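Local coordinates for DUF3822 family protein (PDB 3HRG), which is of unknown function but has an actin-like ATPase fold, whose members commonly bind nucleotide in the cleft between two related halves, at residues Lys76-Met80 with Leu182-Ser187; Ile172-Cys176 with Tyr199-Val203; Leu48-Leu52 with Asp124-Tyr128; Ala91-Phe95 with Ile119-Ile123; Lys9-Leu13 with Ser25-Ile30. The contacts are given in a common frame with arbitrary orientation. Numbering follows the deposited sequence.

Interaction 1 of 5, residues Lys76-Met80 with Leu182-Ser187; sequences KRFTM and LLLANS
In this actin-like fold, residues Lys76-Met80 and Leu182-Ser187 bring together edge strands of two different sheets: 78-82, from the small antiparallel sheet of the first half, and 181-189, from the main sheet of the second. The strands run antiparallel at 172°, but their axes approach only to 6.5 Å, too wide for a normal ladder. CA atoms lie 5.1 Å apart for Lys76 and Ser187, and 6.2 Å for Met80 and Ala185. Arg77 centres an inverse gamma turn, with a weak Phe78 N to Lys76 O bond of 3.0 Å; Leu183 and Leu184 form a classic beta bulge opposite Cys176.

Water carries the polar link. One molecule lies 2.9 Å from Lys76 O and 2.8 Å from Ser187 O; another accepts from Met80 N (3.0 Å) and donates to Ala185 O (2.7 Å). The Ser187 hydroxyl bonds instead to Asp173.

Apolar groups fill the gap. Phe78 (chi1 p, chi2 88°) brings CE2 to 3.7 Å from Ser187 CB and CE1 to 4.3 Å from Ala185 CB. Selenomethionine Met80 (t, m, m) sets CB 4.0 Å from Ala185 CB and CG 3.8 Å from Leu182 CD2, while its terminal CE stops 4.1 Å from Leu184 CA.

Interaction 2 of 5, residues Ile172-Cys176 with Tyr199-Val203; sequences IDIYC and YLLYV
Strand residues Ile172-Cys176 run nearly along helix residues Tyr199-Val203, with a crossing angle of -23° and axes 10.2 Å apart. The nearest CA pairs are Ile174 with Leu200 at 7.7 Å and Ile172 with Tyr199 at 8.2 Å. Strand alternation sends Ile172, Ile174 and Cys176 toward the helix, while Tyr175 points away, to helix 144-154.

Ile174 (chi1 m, chi2 t) extends CD1 into the middle of the contact, 4.0 Å from Leu200 CD2 and 3.9 Å from Val203 CG2. Ile172 takes t, t instead, placing CD1 3.8 Å from Leu200 CG and CG2 4.5 Å from Tyr199 CB. Cys176, in m, sets SG 3.9 Å from CG1 of Val203 (t). Leu200 (m, t) leaves the helix sideways and bends its tip back to the strand. Tyr199 (chi1 m) turns its ring away, to stack on Phe188.

This largely buried contact, made by apolar side chains, is the helix-on-sheet packing of the RNase H-like core in the second half of an actin-like ATPase fold.

Interaction 3 of 5, residues Leu48-Leu52 with Asp124-Tyr128; sequences LTANL and DKSTY
Two helices meet by their first turns here, a threonine-to-threonine contact beside an N-cap in the first half of the actin-like fold. Leu48-Leu52 open helix 48-58, with Leu52 N bonded to Leu48 O at 3.0 Å. Asp124, in an extended conformation (phi/psi -58/132), ends strand 117-124 and caps the helix that starts at Lys125; Tyr128 N reaches Asp124 O at 2.9 Å. The CA atoms of Thr49 and Thr127 are only 5.0 Å apart, close enough for short side chains to touch.

Asp124 (chi1 t) turns OD2 back over the helix start, where it accepts from Thr127 N at 3.0 Å, 148° at the hydrogen. Its other oxygen, OD1, takes a hydrogen bond from Asn104. Thr49 and Thr127, both with chi1 m, share a hydrogen bond of 2.8 Å between their OG1 atoms. A water adds a second polar route, accepting from Thr49 N at 2.9 Å and donating to Asp124 OD2 at 3.2 Å.

Leucines pack beside these polar groups. Leu48 (t, p) sets CD2 3.4 Å from Thr127 OG1 and 4.3 Å from Asp124 CB. One turn on, Leu52, in the same rotamer, also packs on Phe130 and Leu131 of the capped helix, and its CD2 lies 3.8 Å from Thr127 CG2.

Interaction 4 of 5, residues Ala91-Phe95 with Ile119-Ile123; sequences AELLF and IIFGI
This is a buried helix-on-sheet contact: the short helix 91-96 lies across the small three-stranded antiparallel sheet, over its middle strand, 117-124. The Ala91-Phe95 axis crosses that of Ile119-Ile123 at -79°, almost at right angles, with 8.8 Å between them, and Phe95 and Ile120 form the nearest CA pair at 6.7 Å. One helical turn is defined by Phe95 N to Ala91 O at 3.0 Å.

Ile120 (chi1 m, chi2 t) is the central side chain and points at the helix. Ile120 CD1 lies 3.8 Å from Leu94 CD1 and 4.3 Å from Ala91 CB; Ile120 CG2 packs 3.8 Å from Ala91 O and 4.0 Å from Phe95 CB.

Phe95 (chi1 t, chi2 81°) then lays its ring along the strand backbone. Phe95 CD1 is 3.9 Å from Ile120 O, which meets the ring edge; Phe95 CE1 is 3.9 Å from Phe121 CA, and Phe95 CZ is 3.7 Å from Gly122 N. Gly122 makes room for this: a CB at its ideal position would sit only 3.2 Å from Phe95 CZ. The ring also meets His99, while Phe121 points to the other side of the sheet, onto Phe78 and Ser142.

In sequence the small sheet and its helix fall between core strands 68-73 and 139-142, neighbours in the main sheet; such an insertion in the first half recurs in actin-like ATPases, although its position varies between families.

Interaction 5 of 5, residues Lys9-Leu13 with Ser25-Ile30; sequences KQYTL and SIYNPI
Tyr11 (chi1 m, chi2 -28°) swings its ring over Asn28, whose CB makes an off-centre CH-pi contact, 4.2 Å from the ring centroid and 29° off the normal. Tyr11 CE1 reaches 3.3 Å from Asn28 CG, and CD1 lies 4.1 Å from Pro29 CD. A water joins the polar ends, 2.8 Å from Tyr11 OH and accepting from Asn28 ND2 at 3.2 Å.

Next to the ring, the chains pair antiparallel. Thr12 and Tyr27 are a hydrogen-bonded pair (CA-CA 5.1 Å): Thr12 N gives to Tyr27 O at 3.0 Å, and Tyr27 N to Thr12 O at 2.9 Å. Leu13 and Ile26 follow as a non-hydrogen-bonded pair (CA-CA 4.7 Å), with CA-H...O contacts from Ile26 CA to Thr12 O (3.3 Å) and Leu13 CA to Ser25 O (3.4 Å).

Side chains alternate across the sheet. Leu13 CD1 (rotamer t, p) meets Ile26 CG1 at 4.0 Å on one face, while Thr12 and Tyr27 share the other. Beyond the strands, Gln10 O approaches Pro29 CD at 3.4 Å.

Here is the open end of hairpin 12-17/22-28, the first two strands of the 3-2-1-4-5 sheet that marks the RNase H-like core of actin-like ATPases.

How the interactions relate
Interactions 4, 1 and 2 form a continuous chain across the two halves of the molecule. Interaction 4 joins interaction 1 through the small sheet, where Thr79 N pairs with Ile120 O at 2.8 Å and Arg77 O with Gly122 N at 3.1 Å; their centres are 11 Å apart. Interaction 1 touches interaction 2, with centres 10 Å apart, where Ser187 OG lies 2.6 Å from Asp173 OD1. Interaction 3 touches interaction 4 lightly, Tyr128 CB to Ile123 CD1 at 4.2 Å. Interaction 5 stands apart, its centre about 34 Å from that of interaction 2. An unidentified ligand, probably from the crystallisation liquor, lies about 3 Å from the Lys76 side chain.

Interaction 1 of 5, residues Lys76-Met80 with Leu182-Ser187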
# COMPACT_ATOMS: atom_id res chain seq x y z
N LYS A 76 -2.60 6.91 4.66
CA LYS A 76 -2.48 8.07 3.76
C LYS A 76 -1.26 8.88 4.10
O LYS A 76 -0.94 9.84 3.37
CB LYS A 76 -3.71 8.98 3.83
CG LYS A 76 -3.96 9.66 5.13
CD LYS A 76 -5.33 10.41 5.05
CE LYS A 76 -5.96 10.47 6.38
NZ LYS A 76 -6.39 9.09 6.77
N ARG A 77 -0.57 8.54 5.19
CA ARG A 77 0.54 9.34 5.69
C ARG A 77 1.86 8.95 5.05
O ARG A 77 2.70 8.34 5.67
CB ARG A 77 0.61 9.28 7.21
CG ARG A 77 -0.66 9.90 7.86
CD ARG A 77 -0.65 9.93 9.34
NE ARG A 77 0.40 10.80 9.84
CZ ARG A 77 0.32 12.13 9.94
NH1 ARG A 77 -0.77 12.81 9.59
NH2 ARG A 77 1.36 12.80 10.40
N PHE A 78 1.98 9.32 3.77
CA PHE A 78 3.20 9.08 3.00
C PHE A 78 3.36 10.22 2.02
O PHE A 78 2.39 10.90 1.65
CB PHE A 78 3.25 7.73 2.24
CG PHE A 78 2.26 7.63 1.10
CD1 PHE A 78 2.57 8.08 -0.18
CD2 PHE A 78 1.01 7.13 1.33
CE1 PHE A 78 1.67 7.97 -1.21
CE2 PHE A 78 0.08 7.03 0.30
CZ PHE A 78 0.41 7.48 -0.97
N THR A 79 4.60 10.42 1.61
CA THR A 79 4.97 11.44 0.66
C THR A 79 6.02 10.90 -0.31
O THR A 79 7.00 10.27 0.11
CB THR A 79 5.58 12.63 1.38
OG1 THR A 79 4.57 13.30 2.14
CG2 THR A 79 6.20 13.62 0.36
N MSE A 80 5.82 11.12 -1.60
CA MSE A 80 6.76 10.67 -2.60
C MSE A 80 7.68 11.80 -3.01
O MSE A 80 7.21 12.91 -3.21
CB MSE A 80 6.02 10.13 -3.83
CG MSE A 80 6.92 9.56 -4.93
SE MSE A 80 7.63 10.83 -6.19
CE MSE A 80 5.99 11.33 -7.11
N LEU A 182 6.88 7.13 -12.76
CA LEU A 182 5.90 7.57 -11.80
C LEU A 182 5.75 9.08 -11.92
O LEU A 182 6.73 9.78 -11.81
CB LEU A 182 6.34 7.22 -10.37
CG LEU A 182 5.36 7.63 -9.26
CD1 LEU A 182 4.03 6.90 -9.39
CD2 LEU A 182 5.97 7.36 -7.87
N LEU A 183 4.55 9.54 -12.17
CA LEU A 183 4.23 10.98 -12.30
C LEU A 183 3.69 11.59 -11.00
O LEU A 183 3.90 12.78 -10.73
CB LEU A 183 3.17 11.17 -13.38
CG LEU A 183 3.44 10.66 -14.81
CD1 LEU A 183 2.15 10.70 -15.64
CD2 LEU A 183 4.57 11.42 -15.49
N LEU A 184 3.00 10.77 -10.20
CA LEU A 184 2.37 11.21 -8.97
C LEU A 184 1.98 10.04 -8.10
O LEU A 184 1.55 9.00 -8.62
CB LEU A 184 1.09 12.00 -9.32
CG LEU A 184 0.16 12.57 -8.25
CD1 LEU A 184 -0.47 13.90 -8.76
CD2 LEU A 184 -0.89 11.56 -7.81
N ALA A 185 2.15 10.22 -6.78
CA ALA A 185 1.69 9.25 -5.78
C ALA A 185 1.14 10.04 -4.59
O ALA A 185 1.90 10.74 -3.92
CB ALA A 185 2.81 8.37 -5.33
N ASN A 186 -0.16 9.98 -4.36
CA ASN A 186 -0.74 10.66 -3.20
C ASN A 186 -2.00 9.95 -2.74
O ASN A 186 -2.57 9.13 -3.46
CB ASN A 186 -1.02 12.15 -3.45
CG ASN A 186 -1.22 12.94 -2.15
OD1 ASN A 186 -0.60 12.62 -1.15
ND2 ASN A 186 -2.09 13.93 -2.17
N SER A 187 -2.39 10.24 -1.51
CA SER A 187 -3.55 9.65 -0.92
C SER A 187 -4.47 10.76 -0.43
O SER A 187 -3.99 11.79 0.08
CB SER A 187 -3.16 8.76 0.22
OG SER A 187 -4.29 8.13 0.79
O HOH W 1 -1.77 12.10 1.71
O HOH W 2 3.28 12.44 -2.40

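Interaction 2 of 5, residues Ile172-Cys176 with Tyr199-Val203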
# COMPACT_ATOMS: atom_id res chain seq x y z
N ILE A 172 -8.38 7.01 -0.68
CA ILE A 172 -8.06 6.51 -2.02
C ILE A 172 -6.58 6.87 -2.27
O ILE A 172 -6.16 8.01 -2.01
CB ILE A 172 -9.04 7.06 -3.06
CG1 ILE A 172 -8.94 6.28 -4.38
CG2 ILE A 172 -8.88 8.61 -3.22
CD1 ILE A 172 -10.13 6.49 -5.31
N ASP A 173 -5.78 5.87 -2.65
CA ASP A 173 -4.35 6.02 -2.95
C ASP A 173 -4.26 6.05 -4.46
O ASP A 173 -4.77 5.12 -5.13
CB ASP A 173 -3.52 4.86 -2.34
CG ASP A 173 -3.70 4.71 -0.83
OD1 ASP A 173 -3.99 5.70 -0.14
OD2 ASP A 173 -3.58 3.56 -0.30
N ILE A 174 -3.68 7.11 -5.02
CA ILE A 174 -3.60 7.31 -6.46
C ILE A 174 -2.15 7.31 -6.93
O ILE A 174 -1.32 8.06 -6.38
CB ILE A 174 -4.31 8.59 -6.89
CG1 ILE A 174 -5.77 8.59 -6.42
CG2 ILE A 174 -4.20 8.82 -8.42
CD1 ILE A 174 -6.54 9.85 -6.75
N TYR A 175 -1.88 6.50 -7.95
CA TYR A 175 -0.54 6.30 -8.52
C TYR A 175 -0.65 6.46 -10.04
O TYR A 175 -1.33 5.66 -10.71
CB TYR A 175 0.00 4.92 -8.18
CG TYR A 175 -0.08 4.61 -6.70
CD1 TYR A 175 0.88 5.08 -5.81
CD2 TYR A 175 -1.15 3.88 -6.19
CE1 TYR A 175 0.80 4.80 -4.42
CE2 TYR A 175 -1.22 3.56 -4.81
CZ TYR A 175 -0.26 4.05 -3.94
OH TYR A 175 -0.35 3.79 -2.59
N CYS A 176 0.03 7.46 -10.58
CA CYS A 176 -0.06 7.76 -12.01
C CYS A 176 1.26 7.54 -12.73
O CYS A 176 2.32 7.89 -12.21
CB CYS A 176 -0.53 9.21 -12.23
SG CYS A 176 -2.15 9.48 -11.57
N TYR A 199 -11.68 13.35 -6.10
CA TYR A 199 -10.20 13.31 -6.14
C TYR A 199 -9.64 12.65 -7.38
O TYR A 199 -8.62 13.09 -7.89
CB TYR A 199 -9.62 12.72 -4.84
CG TYR A 199 -9.83 13.63 -3.65
CD1 TYR A 199 -9.13 14.84 -3.53
CD2 TYR A 199 -10.71 13.28 -2.63
CE1 TYR A 199 -9.36 15.70 -2.46
CE2 TYR A 199 -10.91 14.10 -1.55
CZ TYR A 199 -10.24 15.32 -1.47
OH TYR A 199 -10.46 16.11 -0.39
N LEU A 200 -10.31 11.64 -7.91
CA LEU A 200 -9.87 10.95 -9.12
C LEU A 200 -9.90 11.93 -10.28
O LEU A 200 -8.93 12.04 -11.01
CB LEU A 200 -10.76 9.76 -9.42
CG LEU A 200 -10.56 8.54 -8.52
CD1 LEU A 200 -11.73 7.58 -8.66
CD2 LEU A 200 -9.25 7.85 -8.82
N LEU A 201 -10.99 12.71 -10.39
CA LEU A 201 -11.10 13.69 -11.45
C LEU A 201 -10.18 14.89 -11.27
O LEU A 201 -9.73 15.49 -12.27
CB LEU A 201 -12.56 14.14 -11.64
CG LEU A 201 -13.54 13.01 -12.04
CD1 LEU A 201 -15.03 13.51 -12.15
CD2 LEU A 201 -13.11 12.32 -13.33
N TYR A 202 -9.94 15.27 -10.02
CA TYR A 202 -9.02 16.36 -9.73
C TYR A 202 -7.63 15.99 -10.26
O TYR A 202 -6.99 16.78 -10.96
CB TYR A 202 -8.92 16.65 -8.23
CG TYR A 202 -7.97 17.77 -7.96
CD1 TYR A 202 -8.41 19.07 -7.99
CD2 TYR A 202 -6.62 17.53 -7.71
CE1 TYR A 202 -7.55 20.10 -7.80
CE2 TYR A 202 -5.74 18.58 -7.52
CZ TYR A 202 -6.22 19.86 -7.56
OH TYR A 202 -5.40 20.94 -7.37
N VAL A 203 -7.15 14.82 -9.89
CA VAL A 203 -5.82 14.39 -10.33
C VAL A 203 -5.77 14.21 -11.85
O VAL A 203 -4.79 14.52 -12.49
CB VAL A 203 -5.35 13.12 -9.61
CG1 VAL A 203 -4.00 12.64 -10.18
CG2 VAL A 203 -5.28 13.36 -8.05

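Interaction 3 of 5, residues Leu48-Leu52 with Asp124-Tyr128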
# COMPACT_ATOMS: atom_id res chain seq x y z
N LEU A 48 -4.57 0.92 16.98
CA LEU A 48 -3.80 0.06 16.10
C LEU A 48 -2.97 -0.91 16.91
O LEU A 48 -3.00 -2.11 16.68
CB LEU A 48 -2.84 0.90 15.24
CG LEU A 48 -1.85 0.17 14.32
CD1 LEU A 48 -2.59 -0.75 13.37
CD2 LEU A 48 -0.98 1.17 13.53
N THR A 49 -2.24 -0.36 17.88
CA THR A 49 -1.33 -1.11 18.75
C THR A 49 -2.07 -2.11 19.64
O THR A 49 -1.59 -3.25 19.81
CB THR A 49 -0.50 -0.14 19.61
OG1 THR A 49 0.09 0.84 18.75
CG2 THR A 49 0.59 -0.87 20.38
N ALA A 50 -3.23 -1.71 20.18
CA ALA A 50 -4.04 -2.60 21.02
C ALA A 50 -4.56 -3.77 20.19
O ALA A 50 -4.58 -4.91 20.67
CB ALA A 50 -5.19 -1.84 21.76
N ASN A 51 -4.97 -3.50 18.95
CA ASN A 51 -5.41 -4.57 18.05
C ASN A 51 -4.26 -5.51 17.74
O ASN A 51 -4.45 -6.73 17.70
CB ASN A 51 -6.02 -4.02 16.77
CG ASN A 51 -7.50 -3.66 16.93
OD1 ASN A 51 -8.34 -4.53 17.00
ND2 ASN A 51 -7.82 -2.37 16.89
N LEU A 52 -3.07 -4.94 17.51
CA LEU A 52 -1.88 -5.72 17.21
C LEU A 52 -1.50 -6.63 18.39
O LEU A 52 -1.22 -7.81 18.19
CB LEU A 52 -0.73 -4.77 16.82
CG LEU A 52 0.58 -5.31 16.24
CD1 LEU A 52 0.31 -6.03 14.97
CD2 LEU A 52 1.54 -4.15 15.99
N ASP A 124 2.96 4.62 13.56
CA ASP A 124 2.72 4.90 14.97
C ASP A 124 3.90 4.34 15.79
O ASP A 124 4.31 3.20 15.59
CB ASP A 124 1.41 4.26 15.37
CG ASP A 124 1.15 4.38 16.83
OD1 ASP A 124 0.95 5.52 17.36
OD2 ASP A 124 1.18 3.33 17.45
N LYS A 125 4.43 5.13 16.70
CA LYS A 125 5.61 4.72 17.48
C LYS A 125 5.36 3.53 18.41
O LYS A 125 6.24 2.70 18.56
CB LYS A 125 6.17 5.90 18.28
CG LYS A 125 7.39 5.59 19.10
CD LYS A 125 8.06 6.91 19.59
CE LYS A 125 9.26 6.61 20.49
NZ LYS A 125 9.97 7.86 20.96
N SER A 126 4.21 3.49 19.06
CA SER A 126 3.85 2.36 19.92
C SER A 126 3.82 1.07 19.09
O SER A 126 4.27 0.01 19.54
CB SER A 126 2.48 2.58 20.55
OG SER A 126 2.47 3.71 21.37
N THR A 127 3.27 1.17 17.89
CA THR A 127 3.20 0.04 16.94
C THR A 127 4.61 -0.40 16.53
O THR A 127 4.92 -1.61 16.58
CB THR A 127 2.31 0.37 15.73
OG1 THR A 127 0.95 0.37 16.15
CG2 THR A 127 2.47 -0.67 14.64
N TYR A 128 5.46 0.56 16.15
CA TYR A 128 6.85 0.26 15.80
C TYR A 128 7.62 -0.41 16.95
O TYR A 128 8.31 -1.40 16.75
CB TYR A 128 7.61 1.54 15.35
CG TYR A 128 9.08 1.25 15.21
CD1 TYR A 128 9.56 0.57 14.10
CD2 TYR A 128 9.97 1.56 16.22
CE1 TYR A 128 10.91 0.24 13.97
CE2 TYR A 128 11.32 1.21 16.12
CZ TYR A 128 11.77 0.56 14.97
OH TYR A 128 13.09 0.22 14.83
O HOH W 3 -1.77 2.52 18.23

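Interaction 4 of 5, residues Ala91-Phe95 with Ile119-Ile123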
# COMPACT_ATOMS: atom_id res chain seq x y z
N ALA A 91 14.37 14.19 5.17
CA ALA A 91 13.17 13.32 5.21
C ALA A 91 12.06 13.75 6.16
O ALA A 91 10.92 13.89 5.70
CB ALA A 91 13.55 11.82 5.44
N GLU A 92 12.36 13.98 7.44
CA GLU A 92 11.34 14.40 8.41
C GLU A 92 10.76 15.80 8.08
O GLU A 92 9.55 16.04 8.20
CB GLU A 92 11.89 14.41 9.84
CG GLU A 92 10.78 14.41 10.90
CD GLU A 92 11.17 15.03 12.23
OE1 GLU A 92 12.33 15.49 12.41
OE2 GLU A 92 10.29 15.08 13.12
N LEU A 93 11.65 16.73 7.70
CA LEU A 93 11.23 18.09 7.32
C LEU A 93 10.25 18.04 6.14
O LEU A 93 9.22 18.71 6.17
CB LEU A 93 12.41 18.98 6.95
CG LEU A 93 13.39 19.41 8.05
CD1 LEU A 93 14.52 20.24 7.48
CD2 LEU A 93 12.68 20.21 9.13
N LEU A 94 10.59 17.26 5.12
CA LEU A 94 9.75 17.07 3.94
C LEU A 94 8.40 16.50 4.32
O LEU A 94 7.34 16.96 3.87
CB LEU A 94 10.44 16.11 2.97
CG LEU A 94 11.64 16.60 2.16
CD1 LEU A 94 12.47 15.45 1.57
CD2 LEU A 94 11.16 17.53 1.08
N PHE A 95 8.43 15.46 5.15
CA PHE A 95 7.21 14.80 5.58
C PHE A 95 6.27 15.74 6.32
O PHE A 95 5.06 15.80 6.00
CB PHE A 95 7.58 13.59 6.44
CG PHE A 95 6.39 12.74 6.83
CD1 PHE A 95 5.87 11.81 5.94
CD2 PHE A 95 5.80 12.88 8.07
CE1 PHE A 95 4.79 11.00 6.31
CE2 PHE A 95 4.72 12.10 8.43
CZ PHE A 95 4.22 11.14 7.53
N ILE A 119 9.75 6.91 -0.98
CA ILE A 119 8.50 7.06 -0.28
C ILE A 119 8.87 7.25 1.20
O ILE A 119 9.51 6.38 1.79
CB ILE A 119 7.60 5.82 -0.41
CG1 ILE A 119 7.22 5.56 -1.88
CG2 ILE A 119 6.32 5.97 0.49
CD1 ILE A 119 6.32 6.63 -2.47
N ILE A 120 8.50 8.42 1.75
CA ILE A 120 8.70 8.79 3.14
C ILE A 120 7.35 8.53 3.80
O ILE A 120 6.33 8.95 3.26
CB ILE A 120 9.13 10.25 3.31
CG1 ILE A 120 10.34 10.60 2.43
CG2 ILE A 120 9.43 10.51 4.77
CD1 ILE A 120 10.64 12.15 2.33
N PHE A 121 7.33 7.80 4.92
CA PHE A 121 6.07 7.37 5.52
C PHE A 121 6.11 7.34 7.06
O PHE A 121 7.14 7.13 7.67
CB PHE A 121 5.64 5.99 4.95
CG PHE A 121 6.53 4.83 5.35
CD1 PHE A 121 7.70 4.55 4.65
CD2 PHE A 121 6.19 4.00 6.42
CE1 PHE A 121 8.52 3.47 5.01
CE2 PHE A 121 7.01 2.93 6.78
CZ PHE A 121 8.17 2.66 6.06
N GLY A 122 4.95 7.55 7.65
CA GLY A 122 4.85 7.56 9.09
C GLY A 122 4.35 6.23 9.62
O GLY A 122 3.61 5.52 8.93
N ILE A 123 4.76 5.91 10.83
CA ILE A 123 4.26 4.72 11.50
C ILE A 123 4.06 5.09 12.97
O ILE A 123 4.87 5.83 13.56
CB ILE A 123 5.21 3.51 11.34
CG1 ILE A 123 4.61 2.23 11.95
CG2 ILE A 123 6.58 3.80 11.98
CD1 ILE A 123 5.52 1.01 11.76

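Interaction 5 of 5, residues Lys9-Leu13 with Ser25-Ile30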
# COMPACT_ATOMS: atom_id res chain seq x y z
N LYS A 9 11.51 -21.16 9.59
CA LYS A 9 12.82 -20.49 9.49
C LYS A 9 13.33 -20.30 8.07
O LYS A 9 14.28 -19.54 7.86
CB LYS A 9 13.88 -21.19 10.36
CG LYS A 9 13.61 -20.97 11.85
CD LYS A 9 14.64 -21.60 12.78
CE LYS A 9 14.50 -23.12 12.80
NZ LYS A 9 13.19 -23.51 13.40
N GLN A 10 12.73 -21.01 7.10
CA GLN A 10 13.04 -20.78 5.69
C GLN A 10 12.07 -19.85 4.96
O GLN A 10 12.29 -19.51 3.80
CB GLN A 10 13.04 -22.12 4.95
CG GLN A 10 14.27 -22.94 5.26
CD GLN A 10 14.28 -24.23 4.52
OE1 GLN A 10 13.37 -25.06 4.70
NE2 GLN A 10 15.32 -24.44 3.67
N TYR A 11 10.99 -19.45 5.64
CA TYR A 11 9.91 -18.72 5.02
C TYR A 11 9.84 -17.25 5.40
O TYR A 11 10.44 -16.81 6.38
CB TYR A 11 8.57 -19.40 5.30
CG TYR A 11 8.47 -20.88 4.99
CD1 TYR A 11 9.24 -21.48 4.00
CD2 TYR A 11 7.53 -21.66 5.64
CE1 TYR A 11 9.11 -22.86 3.72
CE2 TYR A 11 7.38 -23.04 5.35
CZ TYR A 11 8.17 -23.63 4.38
OH TYR A 11 8.04 -24.99 4.12
N THR A 12 9.09 -16.51 4.57
CA THR A 12 8.93 -15.08 4.73
C THR A 12 7.51 -14.80 5.18
O THR A 12 6.57 -15.26 4.55
CB THR A 12 9.25 -14.33 3.40
OG1 THR A 12 10.61 -14.52 3.06
CG2 THR A 12 9.00 -12.80 3.51
N LEU A 13 7.37 -14.06 6.27
CA LEU A 13 6.08 -13.63 6.78
C LEU A 13 5.86 -12.19 6.32
O LEU A 13 6.72 -11.36 6.56
CB LEU A 13 6.08 -13.62 8.30
CG LEU A 13 4.83 -13.11 9.05
CD1 LEU A 13 3.64 -14.00 8.68
CD2 LEU A 13 5.10 -13.06 10.55
N SER A 25 0.61 -13.21 5.27
CA SER A 25 0.88 -14.25 4.29
C SER A 25 2.27 -14.83 4.54
O SER A 25 3.17 -14.14 5.01
CB SER A 25 0.76 -13.77 2.87
OG SER A 25 1.74 -12.79 2.62
N ILE A 26 2.41 -16.10 4.20
CA ILE A 26 3.65 -16.84 4.35
C ILE A 26 4.07 -17.26 2.94
O ILE A 26 3.27 -17.83 2.21
CB ILE A 26 3.47 -18.03 5.34
CG1 ILE A 26 3.23 -17.48 6.75
CG2 ILE A 26 4.70 -18.91 5.33
CD1 ILE A 26 3.15 -18.51 7.85
N TYR A 27 5.30 -16.91 2.56
CA TYR A 27 5.89 -17.20 1.28
C TYR A 27 7.03 -18.21 1.47
O TYR A 27 7.91 -18.00 2.30
CB TYR A 27 6.40 -15.93 0.60
CG TYR A 27 7.28 -16.18 -0.61
CD1 TYR A 27 6.74 -16.58 -1.82
CD2 TYR A 27 8.66 -16.01 -0.54
CE1 TYR A 27 7.53 -16.82 -2.93
CE2 TYR A 27 9.47 -16.24 -1.64
CZ TYR A 27 8.90 -16.65 -2.82
OH TYR A 27 9.71 -16.89 -3.89
N ASN A 28 6.98 -19.28 0.67
CA ASN A 28 7.95 -20.37 0.66
C ASN A 28 8.80 -20.20 -0.59
O ASN A 28 8.30 -20.43 -1.67
CB ASN A 28 7.21 -21.72 0.64
CG ASN A 28 8.16 -22.92 0.61
OD1 ASN A 28 9.35 -22.78 0.36
ND2 ASN A 28 7.62 -24.11 0.85
N PRO A 29 10.07 -19.78 -0.45
CA PRO A 29 10.91 -19.65 -1.67
C PRO A 29 11.47 -20.97 -2.17
O PRO A 29 11.93 -21.03 -3.30
CB PRO A 29 12.09 -18.79 -1.20
CG PRO A 29 12.27 -19.19 0.23
CD PRO A 29 10.83 -19.44 0.76
N ILE A 30 11.45 -22.01 -1.33
CA ILE A 30 12.01 -23.32 -1.68
C ILE A 30 11.16 -23.97 -2.77
O ILE A 30 11.69 -24.37 -3.80
CB ILE A 30 12.14 -24.28 -0.44
CG1 ILE A 30 13.00 -23.65 0.67
CG2 ILE A 30 12.75 -25.57 -0.86
CD1 ILE A 30 14.42 -23.17 0.24
O HOH W 4 9.76 -26.13 2.21